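Local coordinates for putative glycoside hydrolase (Bacteroides thetaiotaomicron VPI-5482, PDB 3HBZ), which binds calcium and may act in carbohydrate metabolism, perhaps as a glycoside hydrolase, at residues Asp11-Leu17 with Ala47-Thr53; Asn31-Val37 with Lys86-Ile92. All coordinates share one frame; numbering follows the deposited sequence.

Interaction 1. Residues Asp11-Leu17 with Ala47-Thr53; sequences DILSCRL and APEFTLT. With NA (sodium ion), chain E.
Ile12, Cys15 and Phe50 make the tightly packed side of this antiparallel strand pair. Ile12 lays CD1 over one face of the Phe50 ring, toward its rim, while its CG2 branch approaches Phe50 CD1 at 3.7 Å. Cys15 SG lies anti to its own backbone N (chi1 -176°) and comes obliquely to the same ring, 3.7 Å from Phe50 CE1, a sulfur-aromatic contact suited to a small, polarisable side chain packed beside a ring. Leu52 CD2 meets Ile12 CG1 at 3.9 Å, and Leu17 CD2 rests against Pro48. Strand 32-36 adds Ile33 and Ile35 to this apolar layer.

The other side is looser and more polar. Ser14 OG and Thr51 OG1 share a short 2.6 Å hydrogen bond, and a water links Ser14 OG to Glu49 O. Arg16 and Glu49 run alongside, but Glu49 OE1 lies well out of the guanidinium plane, 4.0 Å from Arg16 NH2, so the pair probably attracts through charge alone.

At the sodium end, Thr53 OG1 accepts the Asp11 N-H almost straight (173°) at 2.8 Å, and Thr53 N returns a bond to Asp11 O. A valine at Thr53 would probably leave the Asp11 N-H without this acceptor and let the backbone beside the metal shift. The Asp11 carboxylate grips sodium through both oxygens, OD1 at 2.5 Å; Asn7 is a further ligand, and Lys85 bonds OD1. Further along the pair, Leu13 and Ser14 both face Thr51, with Leu13 N donating to Thr51 O: a classic beta bulge in a two-stranded antiparallel sheet.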
ATOM      1  N   ASP A  11       3.027  19.685   9.808  1.00 29.37           N
ATOM      2  CA  ASP A  11       2.807  18.796   8.709  1.00 28.19           C
ATOM      3  C   ASP A  11       2.416  19.539   7.452  1.00 29.02           C
ATOM      4  O   ASP A  11       1.821  20.617   7.494  1.00 27.00           O
ATOM      5  CB  ASP A  11       1.691  17.830   9.067  1.00 30.00           C
ATOM      6  CG  ASP A  11       2.016  17.010  10.306  1.00 32.24           C
ATOM      7  OD1 ASP A  11       3.163  16.559  10.489  1.00 31.04           O
ATOM      8  OD2 ASP A  11       1.137  16.848  11.126  1.00 31.08           O
ATOM      9  N   ILE A  12       2.705  18.901   6.330  1.00 25.25           N
ATOM     10  CA  ILE A  12       1.998  19.157   5.094  1.00 24.03           C
ATOM     11  C   ILE A  12       0.711  18.384   5.179  1.00 26.84           C
ATOM     12  O   ILE A  12       0.748  17.180   5.326  1.00 25.89           O
ATOM     13  CB  ILE A  12       2.790  18.661   3.886  1.00 25.46           C
ATOM     14  CG1 ILE A  12       4.077  19.509   3.720  1.00 25.75           C
ATOM     15  CG2 ILE A  12       1.948  18.761   2.627  1.00 22.20           C
ATOM     16  CD1 ILE A  12       5.018  19.018   2.580  1.00 20.93           C
ATOM     17  N   LEU A  13      -0.414  19.074   5.053  1.00 26.01           N
ATOM     18  CA  LEU A  13      -1.736  18.447   5.192  1.00 27.08           C
ATOM     19  C   LEU A  13      -2.372  18.143   3.868  1.00 25.24           C
ATOM     20  O   LEU A  13      -3.272  17.348   3.811  1.00 27.68           O
ATOM     21  CB  LEU A  13      -2.665  19.332   6.025  1.00 21.19           C
ATOM     22  CG  LEU A  13      -2.204  19.589   7.456  1.00 28.84           C
ATOM     23  CD1 LEU A  13      -3.128  20.652   8.069  1.00 20.99           C
ATOM     24  CD2 LEU A  13      -2.221  18.246   8.254  1.00 20.43           C
ATOM     25  N   SER A  14      -1.931  18.787   2.791  1.00 25.47           N
ATOM     26  CA  SER A  14      -2.434  18.469   1.440  1.00 23.43           C
ATOM     27  C   SER A  14      -1.472  18.949   0.400  1.00 24.99           C
ATOM     28  O   SER A  14      -0.623  19.789   0.681  1.00 28.01           O
ATOM     29  CB  SER A  14      -3.833  19.100   1.169  1.00 26.99           C
ATOM     30  OG  SER A  14      -3.766  20.528   0.983  1.00 28.35           O
ATOM     31  N   CYS A  15      -1.649  18.436  -0.811  1.00 26.23           N
ATOM     32  CA  CYS A  15      -0.791  18.784  -1.957  1.00 26.88           C
ATOM     33  C   CYS A  15      -1.628  18.814  -3.184  1.00 28.10           C
ATOM     34  O   CYS A  15      -2.428  17.909  -3.380  1.00 30.37           O
ATOM     35  CB  CYS A  15       0.262  17.703  -2.154  1.00 23.66           C
ATOM     36  SG  CYS A  15       1.432  18.030  -3.437  1.00 35.39           S
ATOM     37  N   ARG A  16      -1.434  19.821  -4.036  1.00 29.37           N
ATOM     38  CA  ARG A  16      -2.046  19.810  -5.337  1.00 31.06           C
ATOM     39  C   ARG A  16      -1.161  20.525  -6.340  1.00 31.59           C
ATOM     40  O   ARG A  16      -0.196  21.179  -5.935  1.00 30.01           O
ATOM     41  CB  ARG A  16      -3.439  20.399  -5.279  1.00 32.98           C
ATOM     42  CG  ARG A  16      -3.482  21.872  -5.224  1.00 38.97           C
ATOM     43  CD  ARG A  16      -4.893  22.329  -4.991  1.00 48.10           C
ATOM     44  NE  ARG A  16      -5.005  23.754  -5.271  1.00 60.63           N
ATOM     45  CZ  ARG A  16      -5.283  24.294  -6.458  1.00 59.60           C
ATOM     46  NH1 ARG A  16      -5.511  23.541  -7.534  1.00 59.13           N
ATOM     47  NH2 ARG A  16      -5.336  25.612  -6.557  1.00 66.06           N
ATOM     48  N   LEU A  17      -1.450  20.308  -7.633  1.00 28.71           N
ATOM     49  CA  LEU A  17      -0.718  20.921  -8.738  1.00 30.17           C
ATOM     50  C   LEU A  17      -1.700  21.734  -9.597  1.00 31.55           C
ATOM     51  O   LEU A  17      -2.408  21.192 -10.449  1.00 31.73           O
ATOM     52  CB  LEU A  17      -0.062  19.870  -9.606  1.00 29.06           C
ATOM     53  CG  LEU A  17       1.122  19.043  -9.130  1.00 31.44           C
ATOM     54  CD1 LEU A  17       1.447  18.000 -10.235  1.00 26.66           C
ATOM     55  CD2 LEU A  17       2.317  19.933  -8.832  1.00 37.65           C
ATOM     56  N   ALA A  47       4.940  22.950  -9.804  1.00 27.69           N
ATOM     57  CA  ALA A  47       4.908  23.904  -8.711  1.00 23.94           C
ATOM     58  C   ALA A  47       3.837  23.473  -7.702  1.00 26.23           C
ATOM     59  O   ALA A  47       2.789  24.111  -7.578  1.00 24.59           O
ATOM     60  CB  ALA A  47       4.625  25.356  -9.277  1.00 21.85           C
ATOM     61  N   PRO A  48       4.093  22.375  -6.987  1.00 26.08           N
ATOM     62  CA  PRO A  48       3.158  21.901  -5.969  1.00 25.77           C
ATOM     63  C   PRO A  48       2.774  22.991  -4.953  1.00 25.32           C
ATOM     64  O   PRO A  48       3.637  23.783  -4.496  1.00 24.04           O
ATOM     65  CB  PRO A  48       3.919  20.751  -5.281  1.00 28.43           C
ATOM     66  CG  PRO A  48       5.153  20.477  -6.113  1.00 27.53           C
ATOM     67  CD  PRO A  48       5.374  21.634  -6.995  1.00 29.79           C
ATOM     68  N   GLU A  49       1.489  23.047  -4.620  1.00 24.23           N
ATOM     69  CA  GLU A  49       0.989  23.921  -3.547  1.00 27.78           C
ATOM     70  C   GLU A  49       0.452  23.097  -2.386  1.00 28.72           C
ATOM     71  O   GLU A  49      -0.194  22.063  -2.597  1.00 27.75           O
ATOM     72  CB  GLU A  49      -0.099  24.858  -4.051  1.00 27.79           C
ATOM     73  CG  GLU A  49       0.464  25.888  -4.946  1.00 42.08           C
ATOM     74  CD  GLU A  49      -0.586  26.791  -5.517  1.00 47.48           C
ATOM     75  OE1 GLU A  49      -1.762  26.683  -5.088  1.00 38.40           O
ATOM     76  OE2 GLU A  49      -0.210  27.575  -6.411  1.00 44.83           O
ATOM     77  N   PHE A  50       0.755  23.541  -1.170  1.00 27.08           N
ATOM     78  CA  PHE A  50       0.477  22.759   0.021  1.00 25.79           C
ATOM     79  C   PHE A  50      -0.476  23.525   0.947  1.00 27.87           C
ATOM     80  O   PHE A  50      -0.568  24.770   0.903  1.00 25.33           O
ATOM     81  CB  PHE A  50       1.771  22.427   0.784  1.00 26.75           C
ATOM     82  CG  PHE A  50       2.858  21.866  -0.083  1.00 24.16           C
ATOM     83  CD1 PHE A  50       2.820  20.537  -0.495  1.00 29.39           C
ATOM     84  CD2 PHE A  50       3.867  22.686  -0.584  1.00 29.93           C
ATOM     85  CE1 PHE A  50       3.806  20.015  -1.344  1.00 24.57           C
ATOM     86  CE2 PHE A  50       4.871  22.161  -1.407  1.00 31.04           C
ATOM     87  CZ  PHE A  50       4.845  20.820  -1.777  1.00 29.04           C
ATOM     88  N   THR A  51      -1.183  22.777   1.783  1.00 26.81           N
ATOM     89  CA  THR A  51      -1.708  23.338   2.995  1.00 24.79           C
ATOM     90  C   THR A  51      -0.838  22.807   4.128  1.00 26.48           C
ATOM     91  O   THR A  51      -0.245  21.718   4.010  1.00 23.91           O
ATOM     92  CB  THR A  51      -3.191  23.026   3.210  1.00 25.62           C
ATOM     93  OG1 THR A  51      -3.366  21.604   3.276  1.00 25.50           O
ATOM     94  CG2 THR A  51      -4.068  23.649   2.076  1.00 22.69           C
ATOM     95  N   LEU A  52      -0.748  23.595   5.206  1.00 23.92           N
ATOM     96  CA  LEU A  52       0.120  23.308   6.336  1.00 21.63           C
ATOM     97  C   LEU A  52      -0.616  23.437   7.632  1.00 23.42           C
ATOM     98  O   LEU A  52      -1.680  24.067   7.729  1.00 22.56           O
ATOM     99  CB  LEU A  52       1.305  24.290   6.395  1.00 21.77           C
ATOM    100  CG  LEU A  52       2.252  24.439   5.198  1.00 32.27           C
ATOM    101  CD1 LEU A  52       3.206  25.663   5.448  1.00 22.15           C
ATOM    102  CD2 LEU A  52       3.004  23.108   4.885  1.00 25.34           C
ATOM    103  N   THR A  53      -0.022  22.849   8.650  1.00 25.76           N
ATOM    104  CA  THR A  53      -0.387  23.129  10.047  1.00 25.85           C
ATOM    105  C   THR A  53      -0.409  24.635  10.291  1.00 24.60           C
ATOM    106  O   THR A  53       0.564  25.340   9.957  1.00 24.01           O
ATOM    107  CB  THR A  53       0.695  22.536  10.979  1.00 30.91           C
ATOM    108  OG1 THR A  53       0.826  21.137  10.689  1.00 28.31           O
ATOM    109  CG2 THR A  53       0.360  22.808  12.515  1.00 25.88           C
TER
HETATM  110 NA    NA E   4       2.963  15.992  12.946  1.00 56.24          NA
HETATM  111  O   HOH W   1      -2.948  21.937  -1.464  1.00 34.00           O
HETATM  112  O   HOH W   2       4.943  14.287  12.350  1.00 43.61           O
HETATM  113  O   HOH W   3       1.683  14.540  12.127  1.00 35.55           O

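Interaction 2. Residues Asn31-Val37 with Lys86-Ile92; sequences NSINIFV and KYTVSVI. With CAC (cacodylate ion), chain G.
Ile33, Ile35 and Val37 run beside Val89 and Val91 in a parallel strand pair inside a mixed five-stranded sheet. Backbone hydrogen bonds form the regular parallel ladder: Asn31, Ile33 and Ile35 give their carbonyls to the N-H groups of Thr88, Ser90 and Ile92, whose own carbonyls accept in return from Ile33, Ile35 and Val37. Ile92 N reaches Ile35 O nearly straight at 2.8 Å.

Apolar contacts cover the face carrying Ile33 and Ile35. Beta-branched residues suit it, being at ease in extended chain and filling the space close to the backbone: Ile35 CD1 meets Val89 CG1 at 3.7 Å, and Val37 crosses Val91 at about a right angle. On the face bearing Asn34 and Ser90, Ile92 lies alongside Phe36, its CG1 making an off-centre CH-pi contact 4.3 Å from the ring centroid.

Side-chain polar contacts gather at the Asn31 end. Tyr87 OH bonds Lys85 NZ and, probably, Ile12 N. Cacodylate O1, probably from the crystallisation liquor, accepts the Asn31 N-H. With chi1 -62° setting CG beside the backbone N, the Asn31 amide extends the ladder: ND2 donates to Lys86 O at 3.1 Å, the acceptor lying in the amide plane.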
ATOM      1  N   ASN A  31       6.729  11.685   6.215  1.00 25.92           N
ATOM      2  CA  ASN A  31       7.859  12.446   5.680  1.00 28.62           C
ATOM      3  C   ASN A  31       7.984  12.379   4.140  1.00 25.68           C
ATOM      4  O   ASN A  31       9.046  12.677   3.600  1.00 25.98           O
ATOM      5  CB  ASN A  31       9.202  11.973   6.314  1.00 27.05           C
ATOM      6  CG  ASN A  31       9.270  12.184   7.844  1.00 43.28           C
ATOM      7  OD1 ASN A  31       8.829  11.317   8.620  1.00 46.74           O
ATOM      8  ND2 ASN A  31       9.904  13.309   8.284  1.00 38.92           N
ATOM      9  N   SER A  32       6.929  11.961   3.450  1.00 26.25           N
ATOM     10  CA  SER A  32       6.972  11.828   2.005  1.00 27.22           C
ATOM     11  C   SER A  32       5.626  12.105   1.394  1.00 27.26           C
ATOM     12  O   SER A  32       4.552  11.899   2.022  1.00 27.31           O
ATOM     13  CB  SER A  32       7.472  10.441   1.566  1.00 29.73           C
ATOM     14  OG  SER A  32       6.499   9.428   1.794  1.00 31.45           O
ATOM     15  N   ILE A  33       5.701  12.622   0.179  1.00 26.00           N
ATOM     16  CA  ILE A  33       4.541  12.784  -0.703  1.00 27.25           C
ATOM     17  C   ILE A  33       4.857  12.173  -2.074  1.00 27.16           C
ATOM     18  O   ILE A  33       5.927  12.414  -2.603  1.00 29.34           O
ATOM     19  CB  ILE A  33       4.192  14.229  -0.894  1.00 24.24           C
ATOM     20  CG1 ILE A  33       4.056  14.922   0.477  1.00 28.73           C
ATOM     21  CG2 ILE A  33       2.861  14.352  -1.737  1.00 25.33           C
ATOM     22  CD1 ILE A  33       3.488  16.304   0.472  1.00 24.82           C
ATOM     23  N   ASN A  34       3.941  11.349  -2.604  1.00 26.82           N
ATOM     24  CA  ASN A  34       4.009  10.831  -3.975  1.00 27.11           C
ATOM     25  C   ASN A  34       2.831  11.430  -4.737  1.00 27.33           C
ATOM     26  O   ASN A  34       1.669  11.255  -4.353  1.00 24.43           O
ATOM     27  CB  ASN A  34       3.961   9.285  -4.032  1.00 29.11           C
ATOM     28  CG  ASN A  34       5.332   8.614  -3.708  1.00 29.96           C
ATOM     29  OD1 ASN A  34       5.828   8.717  -2.610  1.00 41.16           O
ATOM     30  ND2 ASN A  34       5.928   7.968  -4.686  1.00 41.11           N
ATOM     31  N   ILE A  35       3.154  12.159  -5.790  1.00 23.82           N
ATOM     32  CA  ILE A  35       2.201  12.848  -6.648  1.00 25.92           C
ATOM     33  C   ILE A  35       2.163  12.064  -7.970  1.00 26.82           C
ATOM     34  O   ILE A  35       3.198  11.719  -8.502  1.00 25.06           O
ATOM     35  CB  ILE A  35       2.708  14.273  -6.947  1.00 27.07           C
ATOM     36  CG1 ILE A  35       2.804  15.076  -5.627  1.00 29.60           C
ATOM     37  CG2 ILE A  35       1.785  14.989  -7.960  1.00 25.32           C
ATOM     38  CD1 ILE A  35       3.506  16.441  -5.714  1.00 24.04           C
ATOM     39  N   PHE A  36       0.978  11.763  -8.480  1.00 27.80           N
ATOM     40  CA  PHE A  36       0.842  10.974  -9.710  1.00 27.77           C
ATOM     41  C   PHE A  36       0.258  11.797 -10.870  1.00 25.99           C
ATOM     42  O   PHE A  36      -0.835  12.375 -10.754  1.00 22.37           O
ATOM     43  CB  PHE A  36      -0.057   9.739  -9.474  1.00 29.51           C
ATOM     44  CG  PHE A  36       0.480   8.774  -8.432  1.00 26.31           C
ATOM     45  CD1 PHE A  36       0.311   9.040  -7.082  1.00 34.02           C
ATOM     46  CD2 PHE A  36       1.140   7.624  -8.803  1.00 28.55           C
ATOM     47  CE1 PHE A  36       0.765   8.168  -6.137  1.00 30.67           C
ATOM     48  CE2 PHE A  36       1.607   6.727  -7.834  1.00 29.08           C
ATOM     49  CZ  PHE A  36       1.449   7.026  -6.514  1.00 30.25           C
ATOM     50  N   VAL A  37       0.971  11.811 -12.000  1.00 25.12           N
ATOM     51  CA  VAL A  37       0.513  12.513 -13.193  1.00 25.49           C
ATOM     52  C   VAL A  37       0.519  11.562 -14.394  1.00 24.30           C
ATOM     53  O   VAL A  37       1.144  10.504 -14.361  1.00 25.26           O
ATOM     54  CB  VAL A  37       1.393  13.759 -13.458  1.00 25.40           C
ATOM     55  CG1 VAL A  37       1.394  14.632 -12.240  1.00 26.60           C
ATOM     56  CG2 VAL A  37       2.831  13.361 -13.839  1.00 24.10           C
ATOM     57  N   LYS A  86      11.394  17.330   7.498  1.00 24.71           N
ATOM     58  CA  LYS A  86      11.724  17.281   6.093  1.00 26.22           C
ATOM     59  C   LYS A  86      10.811  16.303   5.396  1.00 24.24           C
ATOM     60  O   LYS A  86      10.611  15.189   5.868  1.00 28.97           O
ATOM     61  CB  LYS A  86      13.193  16.827   5.924  1.00 29.90           C
ATOM     62  CG  LYS A  86      13.927  17.473   4.788  1.00 46.18           C
ATOM     63  CD  LYS A  86      15.482  17.542   5.066  1.00 52.68           C
ATOM     64  CE  LYS A  86      16.128  16.152   5.208  1.00 56.58           C
ATOM     65  NZ  LYS A  86      17.631  16.168   5.467  1.00 59.61           N
ATOM     66  N   TYR A  87      10.267  16.722   4.265  1.00 22.70           N
ATOM     67  CA  TYR A  87       9.506  15.851   3.400  1.00 25.82           C
ATOM     68  C   TYR A  87      10.253  15.680   2.098  1.00 25.09           C
ATOM     69  O   TYR A  87      10.808  16.660   1.595  1.00 27.73           O
ATOM     70  CB  TYR A  87       8.163  16.481   3.087  1.00 22.66           C
ATOM     71  CG  TYR A  87       7.112  16.411   4.165  1.00 29.29           C
ATOM     72  CD1 TYR A  87       7.053  17.357   5.169  1.00 26.17           C
ATOM     73  CD2 TYR A  87       6.099  15.458   4.112  1.00 27.21           C
ATOM     74  CE1 TYR A  87       6.060  17.313   6.129  1.00 25.92           C
ATOM     75  CE2 TYR A  87       5.090  15.418   5.058  1.00 26.33           C
ATOM     76  CZ  TYR A  87       5.057  16.367   6.040  1.00 23.66           C
ATOM     77  OH  TYR A  87       4.090  16.317   7.004  1.00 24.15           O
ATOM     78  N   THR A  88      10.252  14.453   1.576  1.00 25.35           N
ATOM     79  CA  THR A  88      10.665  14.122   0.233  1.00 24.99           C
ATOM     80  C   THR A  88       9.443  14.029  -0.669  1.00 26.64           C
ATOM     81  O   THR A  88       8.565  13.198  -0.479  1.00 26.14           O
ATOM     82  CB  THR A  88      11.411  12.777   0.197  1.00 28.18           C
ATOM     83  OG1 THR A  88      12.562  12.856   1.047  1.00 28.96           O
ATOM     84  CG2 THR A  88      11.867  12.395  -1.233  1.00 24.89           C
ATOM     85  N   VAL A  89       9.415  14.864  -1.699  1.00 26.95           N
ATOM     86  CA  VAL A  89       8.280  14.940  -2.587  1.00 24.18           C
ATOM     87  C   VAL A  89       8.706  14.449  -3.961  1.00 24.92           C
ATOM     88  O   VAL A  89       9.652  14.984  -4.556  1.00 24.94           O
ATOM     89  CB  VAL A  89       7.745  16.359  -2.669  1.00 27.73           C
ATOM     90  CG1 VAL A  89       6.555  16.470  -3.706  1.00 22.20           C
ATOM     91  CG2 VAL A  89       7.304  16.840  -1.242  1.00 20.64           C
ATOM     92  N   SER A  90       8.011  13.410  -4.418  1.00 23.30           N
ATOM     93  CA  SER A  90       8.310  12.709  -5.637  1.00 23.80           C
ATOM     94  C   SER A  90       7.101  12.787  -6.561  1.00 23.85           C
ATOM     95  O   SER A  90       5.930  12.817  -6.097  1.00 25.27           O
ATOM     96  CB  SER A  90       8.606  11.234  -5.329  1.00 24.86           C
ATOM     97  OG  SER A  90       9.738  11.065  -4.507  1.00 30.68           O
ATOM     98  N   VAL A  91       7.388  12.820  -7.854  1.00 23.92           N
ATOM     99  CA  VAL A  91       6.357  12.773  -8.896  1.00 26.61           C
ATOM    100  C   VAL A  91       6.532  11.493  -9.711  1.00 25.88           C
ATOM    101  O   VAL A  91       7.622  11.204 -10.175  1.00 25.88           O
ATOM    102  CB  VAL A  91       6.421  14.010  -9.837  1.00 28.18           C
ATOM    103  CG1 VAL A  91       5.434  13.849 -11.015  1.00 19.64           C
ATOM    104  CG2 VAL A  91       6.065  15.279  -9.034  1.00 20.97           C
ATOM    105  N   ILE A  92       5.450  10.738  -9.840  1.00 22.69           N
ATOM    106  CA  ILE A  92       5.407   9.508 -10.623  1.00 24.91           C
ATOM    107  C   ILE A  92       4.690   9.853 -11.918  1.00 23.58           C
ATOM    108  O   ILE A  92       3.517  10.224 -11.896  1.00 24.18           O
ATOM    109  CB  ILE A  92       4.596   8.403  -9.898  1.00 26.69           C
ATOM    110  CG1 ILE A  92       5.092   8.167  -8.456  1.00 31.44           C
ATOM    111  CG2 ILE A  92       4.627   7.136 -10.691  1.00 23.66           C
ATOM    112  CD1 ILE A  92       6.472   7.681  -8.413  1.00 30.56           C
TER
HETATM  113 AS   CAC G   6       7.602   7.739   6.843  0.60 53.97          AS
HETATM  114  O1  CAC G   6       7.382   8.990   5.658  0.60 36.62           O
HETATM  115  O2  CAC G   6       5.961   7.490   7.432  0.60 53.64           O
HETATM  116  C1  CAC G   6       8.040   6.112   5.850  0.60 49.14           C
HETATM  117  C2  CAC G   6       8.841   8.153   8.334  0.60 40.50           C
HETATM  118  O   HOH W   4      11.708  10.778   3.035  1.00 51.40           O

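How the interactions relate
The two contacts lie about 11 Å apart, centre to centre, and their segments alternate along the chain: 11-17, 31-37, 47-53, 86-92. Interaction 1 is the whole of a two-stranded antiparallel sheet; interaction 2 is the parallel pair within the mixed five-stranded sheet. The apolar faces of the two sheets meet directly, with Cys15 SG 3.5 Å from Ile35 CD1 and Ile12 CG2 3.6 Å from Ile33 CD1, so both sheets share one hydrophobic core. Near the sodium, Tyr87 OH and Ile12 N, 3.0 Å apart, add a probable hydrogen bond. Interleaving the segments in this way probably ties this N-terminal, all-beta part of the protein into one compact unit.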